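DCN1-like protein 3 (Homo sapiens, PDB 4GBA) promotes cullin neddylation by passing NEDD8 from N-terminally acetylated NEDD8-conjugating E2 enzymes to cullin-RBX complexes. Local coordinates at residues Glu9-Ile23 against Thr55-Gly67. Numbering follows the deposited sequence.
Sequences EELFRRYKDEREDAI and TMCKFTRKEFFDG
Ile23 and Phe59 pair their backbones in a two-stranded antiparallel sheet, two residues per strand, that links two helix-flanked loops, consistent with the EF-hand-like architecture of DCUN1 domains: Ile23 N donates to Phe59 O at 2.8 Å, and Phe59 N returns a bond to Ile23 O. On the face carrying these two side chains, Ile23 CG1 runs anti to its own carbonyl carbon (chi1 -58°), which puts CD1 in an off-centre CH-pi contact with the Phe64 ring, 4.1 Å from its centroid, and at the edge of the Phe59 ring. Phe59 also packs against a modified side chain of the bound peptide, so the sheet borders the E2 peptide site. Helix 9-13, before the loop leading to strand 22-23, meets helix 61-67 through an aromatic cluster. Phe12 lies oblique to Phe64, with ring planes at 45° and CD1 of Phe12 3.6 Å from CD2 of Phe64, while Phe65 turns its edge toward the Phe12 face in an offset edge-to-face pair. The far end of the Phe12 ring reaches the Arg61 backbone, CZ to CA 3.5 Å. Arg61, extended to NE, crosses Phe12 with its guanidinium nearly perpendicular to the ring. Its NH1 bonds weakly to Glu9 OE1, in a doubtfully placed pair, and salt-bridges Asp21 OD1 at 3.5 Å.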
# COMPACT_ATOMS: atom_id res chain seq x y z
N GLU A 9 17.73 4.66 20.17
CA GLU A 9 17.91 6.10 20.13
C GLU A 9 18.98 6.53 19.12
O GLU A 9 18.78 7.48 18.37
CB GLU A 9 18.26 6.65 21.51
CG GLU A 9 18.34 8.16 21.54
CD GLU A 9 16.97 8.80 21.38
OE1 GLU A 9 16.88 9.87 20.72
OE2 GLU A 9 15.98 8.25 21.92
N GLU A 10 20.13 5.85 19.11
CA GLU A 10 21.17 6.19 18.13
C GLU A 10 20.69 5.90 16.70
O GLU A 10 20.98 6.65 15.77
CB GLU A 10 22.48 5.45 18.42
N LEU A 11 19.95 4.81 16.53
CA LEU A 11 19.41 4.44 15.22
C LEU A 11 18.43 5.49 14.74
O LEU A 11 18.52 5.95 13.60
CB LEU A 11 18.72 3.09 15.29
CG LEU A 11 18.28 2.54 13.94
CD1 LEU A 11 19.48 2.38 13.02
CD2 LEU A 11 17.57 1.21 14.15
N PHE A 12 17.50 5.88 15.61
CA PHE A 12 16.56 6.93 15.27
C PHE A 12 17.28 8.22 14.90
O PHE A 12 16.96 8.85 13.90
CB PHE A 12 15.57 7.20 16.41
CG PHE A 12 14.52 8.23 16.08
CD1 PHE A 12 13.54 7.96 15.13
CD2 PHE A 12 14.52 9.47 16.71
CE1 PHE A 12 12.57 8.91 14.83
CE2 PHE A 12 13.55 10.42 16.41
CZ PHE A 12 12.58 10.13 15.47
N ARG A 13 18.24 8.60 15.72
CA ARG A 13 18.94 9.87 15.56
C ARG A 13 19.63 10.01 14.21
O ARG A 13 19.83 11.13 13.72
CB ARG A 13 19.97 10.07 16.69
CG ARG A 13 19.36 10.53 18.02
CD ARG A 13 19.40 12.05 18.17
NE ARG A 13 18.36 12.55 19.07
CZ ARG A 13 18.23 13.83 19.42
NH1 ARG A 13 19.07 14.75 18.96
NH2 ARG A 13 17.24 14.20 20.24
N ARG A 14 19.99 8.90 13.59
CA ARG A 14 20.76 9.01 12.35
C ARG A 14 19.91 9.22 11.10
O ARG A 14 20.46 9.56 10.06
CB ARG A 14 21.80 7.89 12.20
CG ARG A 14 21.34 6.59 11.62
CD ARG A 14 22.26 5.49 12.16
NE ARG A 14 22.68 4.50 11.16
CZ ARG A 14 23.01 3.24 11.43
NH1 ARG A 14 22.96 2.77 12.68
NH2 ARG A 14 23.39 2.42 10.45
N TYR A 15 18.59 9.06 11.22
CA TYR A 15 17.68 9.27 10.10
C TYR A 15 16.75 10.44 10.39
O TYR A 15 16.11 10.99 9.50
CB TYR A 15 16.89 8.01 9.81
CG TYR A 15 17.76 6.79 9.58
CD1 TYR A 15 18.48 6.66 8.40
CD2 TYR A 15 17.87 5.78 10.54
CE1 TYR A 15 19.28 5.56 8.17
CE2 TYR A 15 18.68 4.67 10.32
CZ TYR A 15 19.38 4.57 9.12
OH TYR A 15 20.19 3.48 8.86
N LYS A 16 16.71 10.82 11.66
CA LYS A 16 15.83 11.88 12.13
C LYS A 16 16.10 13.22 11.44
O LYS A 16 17.24 13.56 11.11
CB LYS A 16 15.98 12.01 13.65
CG LYS A 16 15.28 13.19 14.26
CD LYS A 16 15.68 13.34 15.73
CE LYS A 16 15.32 14.72 16.26
NZ LYS A 16 16.07 15.80 15.55
N ASP A 17 15.02 13.98 11.25
CA ASP A 17 15.08 15.34 10.71
C ASP A 17 15.78 16.27 11.69
O ASP A 17 15.61 16.17 12.91
CB ASP A 17 13.66 15.85 10.44
CG ASP A 17 13.65 17.13 9.64
OD1 ASP A 17 13.84 17.05 8.42
OD2 ASP A 17 13.45 18.22 10.22
N GLU A 18 16.57 17.20 11.16
CA GLU A 18 17.28 18.16 12.00
C GLU A 18 16.33 18.97 12.87
O GLU A 18 16.67 19.29 14.01
CB GLU A 18 18.12 19.11 11.14
CG GLU A 18 19.09 18.42 10.17
CD GLU A 18 18.40 17.91 8.90
OE1 GLU A 18 17.30 17.32 8.99
OE2 GLU A 18 18.97 18.12 7.81
N ARG A 19 15.16 19.29 12.35
CA ARG A 19 14.22 20.18 13.03
C ARG A 19 13.08 19.42 13.70
O ARG A 19 12.88 19.52 14.91
CB ARG A 19 13.68 21.23 12.06
N GLU A 20 12.32 18.65 12.93
CA GLU A 20 11.22 17.87 13.49
C GLU A 20 11.70 16.66 14.28
O GLU A 20 12.81 16.18 14.07
CB GLU A 20 10.26 17.42 12.40
CG GLU A 20 9.26 18.47 11.98
CD GLU A 20 8.30 17.96 10.92
OE1 GLU A 20 8.35 18.47 9.78
OE2 GLU A 20 7.50 17.04 11.23
N ASP A 21 10.87 16.17 15.20
CA ASP A 21 11.16 14.95 15.94
C ASP A 21 10.58 13.77 15.17
O ASP A 21 9.63 13.13 15.63
CB ASP A 21 10.57 15.02 17.35
CG ASP A 21 11.17 13.99 18.30
OD1 ASP A 21 12.33 13.56 18.08
OD2 ASP A 21 10.49 13.64 19.28
N ALA A 22 11.16 13.50 14.01
CA ALA A 22 10.61 12.52 13.09
C ALA A 22 11.59 12.20 11.97
O ALA A 22 12.52 12.96 11.70
CB ALA A 22 9.29 13.03 12.49
N ILE A 23 11.37 11.07 11.33
CA ILE A 23 12.07 10.76 10.10
C ILE A 23 11.23 11.28 8.94
O ILE A 23 10.06 10.90 8.78
CB ILE A 23 12.31 9.26 9.98
CG1 ILE A 23 13.12 8.77 11.20
CG2 ILE A 23 13.01 8.93 8.65
CD1 ILE A 23 13.58 7.31 11.16
N THR A 55 1.20 8.08 7.22
CA THR A 55 1.72 9.22 6.46
C THR A 55 2.96 8.81 5.66
O THR A 55 4.02 8.56 6.24
CB THR A 55 2.16 10.35 7.39
OG1 THR A 55 1.23 10.48 8.46
CG2 THR A 55 2.29 11.67 6.62
N MET A 56 2.84 8.73 4.34
CA MET A 56 3.96 8.30 3.50
C MET A 56 5.20 9.14 3.70
O MET A 56 5.11 10.37 3.73
CB MET A 56 3.60 8.33 2.03
CG MET A 56 3.12 7.01 1.52
SD MET A 56 2.94 7.09 -0.25
CE MET A 56 1.94 5.62 -0.54
N CYS A 57 6.34 8.46 3.81
CA CYS A 57 7.66 9.10 3.82
C CYS A 57 7.95 9.71 5.16
O CYS A 57 8.79 10.60 5.27
CB CYS A 57 7.77 10.19 2.74
SG CYS A 57 7.51 9.65 1.04
N LYS A 58 7.25 9.24 6.19
CA LYS A 58 7.46 9.78 7.51
C LYS A 58 7.23 8.73 8.59
O LYS A 58 6.24 7.99 8.55
CB LYS A 58 6.55 10.98 7.73
CG LYS A 58 6.58 11.53 9.15
CD LYS A 58 5.73 12.80 9.26
CE LYS A 58 5.66 13.30 10.71
NZ LYS A 58 5.15 14.71 10.83
N PHE A 59 8.16 8.65 9.54
CA PHE A 59 7.96 7.90 10.78
C PHE A 59 8.18 8.89 11.91
O PHE A 59 9.30 9.37 12.09
CB PHE A 59 9.00 6.79 10.96
CG PHE A 59 8.94 5.70 9.93
CD1 PHE A 59 7.72 5.24 9.45
CD2 PHE A 59 10.11 5.12 9.45
CE1 PHE A 59 7.67 4.21 8.52
CE2 PHE A 59 10.07 4.09 8.51
CZ PHE A 59 8.84 3.64 8.05
N THR A 60 7.15 9.20 12.69
CA THR A 60 7.36 10.01 13.89
C THR A 60 8.20 9.22 14.89
O THR A 60 8.28 7.99 14.82
CB THR A 60 6.02 10.39 14.57
OG1 THR A 60 5.42 9.21 15.10
CG2 THR A 60 5.07 11.05 13.58
N ARG A 61 8.83 9.92 15.82
CA ARG A 61 9.56 9.25 16.89
C ARG A 61 8.77 8.09 17.50
O ARG A 61 9.31 7.00 17.67
CB ARG A 61 9.95 10.24 17.98
CG ARG A 61 10.53 9.58 19.21
CD ARG A 61 11.03 10.59 20.23
NE ARG A 61 12.06 10.00 21.07
CZ ARG A 61 13.37 10.17 20.88
NH1 ARG A 61 13.82 10.94 19.89
NH2 ARG A 61 14.23 9.59 21.70
N LYS A 62 7.49 8.30 17.83
CA LYS A 62 6.68 7.26 18.44
C LYS A 62 6.42 6.05 17.55
O LYS A 62 6.42 4.91 18.02
CB LYS A 62 5.33 7.82 18.92
CG LYS A 62 4.54 6.80 19.75
CD LYS A 62 3.14 7.29 20.09
CE LYS A 62 2.34 6.18 20.76
NZ LYS A 62 3.00 5.69 22.01
N GLU A 63 6.15 6.30 16.27
CA GLU A 63 5.94 5.22 15.31
C GLU A 63 7.20 4.37 15.19
O GLU A 63 7.15 3.13 15.23
CB GLU A 63 5.55 5.79 13.93
CG GLU A 63 4.14 6.41 13.90
CD GLU A 63 3.92 7.40 12.74
OE1 GLU A 63 4.85 7.65 11.93
OE2 GLU A 63 2.79 7.93 12.64
N PHE A 64 8.33 5.04 15.07
CA PHE A 64 9.59 4.35 14.90
C PHE A 64 9.91 3.50 16.15
O PHE A 64 10.21 2.31 16.05
CB PHE A 64 10.71 5.35 14.59
CG PHE A 64 11.97 4.70 14.13
CD1 PHE A 64 12.13 4.32 12.80
CD2 PHE A 64 13.01 4.45 15.02
CE1 PHE A 64 13.31 3.71 12.37
CE2 PHE A 64 14.18 3.84 14.60
CZ PHE A 64 14.33 3.48 13.26
N PHE A 65 9.82 4.12 17.32
CA PHE A 65 10.07 3.39 18.56
C PHE A 65 9.07 2.26 18.82
O PHE A 65 9.47 1.14 19.14
CB PHE A 65 10.12 4.35 19.74
CG PHE A 65 11.47 4.98 19.94
CD1 PHE A 65 12.28 4.61 21.01
CD2 PHE A 65 11.94 5.93 19.04
CE1 PHE A 65 13.53 5.18 21.18
CE2 PHE A 65 13.19 6.50 19.20
CZ PHE A 65 13.98 6.13 20.28
N ASP A 66 7.78 2.55 18.69
CA ASP A 66 6.75 1.53 18.88
C ASP A 66 6.87 0.42 17.86
O ASP A 66 6.60 -0.74 18.17
CB ASP A 66 5.35 2.14 18.77
CG ASP A 66 4.90 2.83 20.04
OD1 ASP A 66 5.68 2.91 21.01
OD2 ASP A 66 3.74 3.31 20.05
N GLY A 67 7.23 0.78 16.63
CA GLY A 67 7.34 -0.18 15.54
C GLY A 67 8.57 -1.06 15.67
O GLY A 67 8.50 -2.28 15.46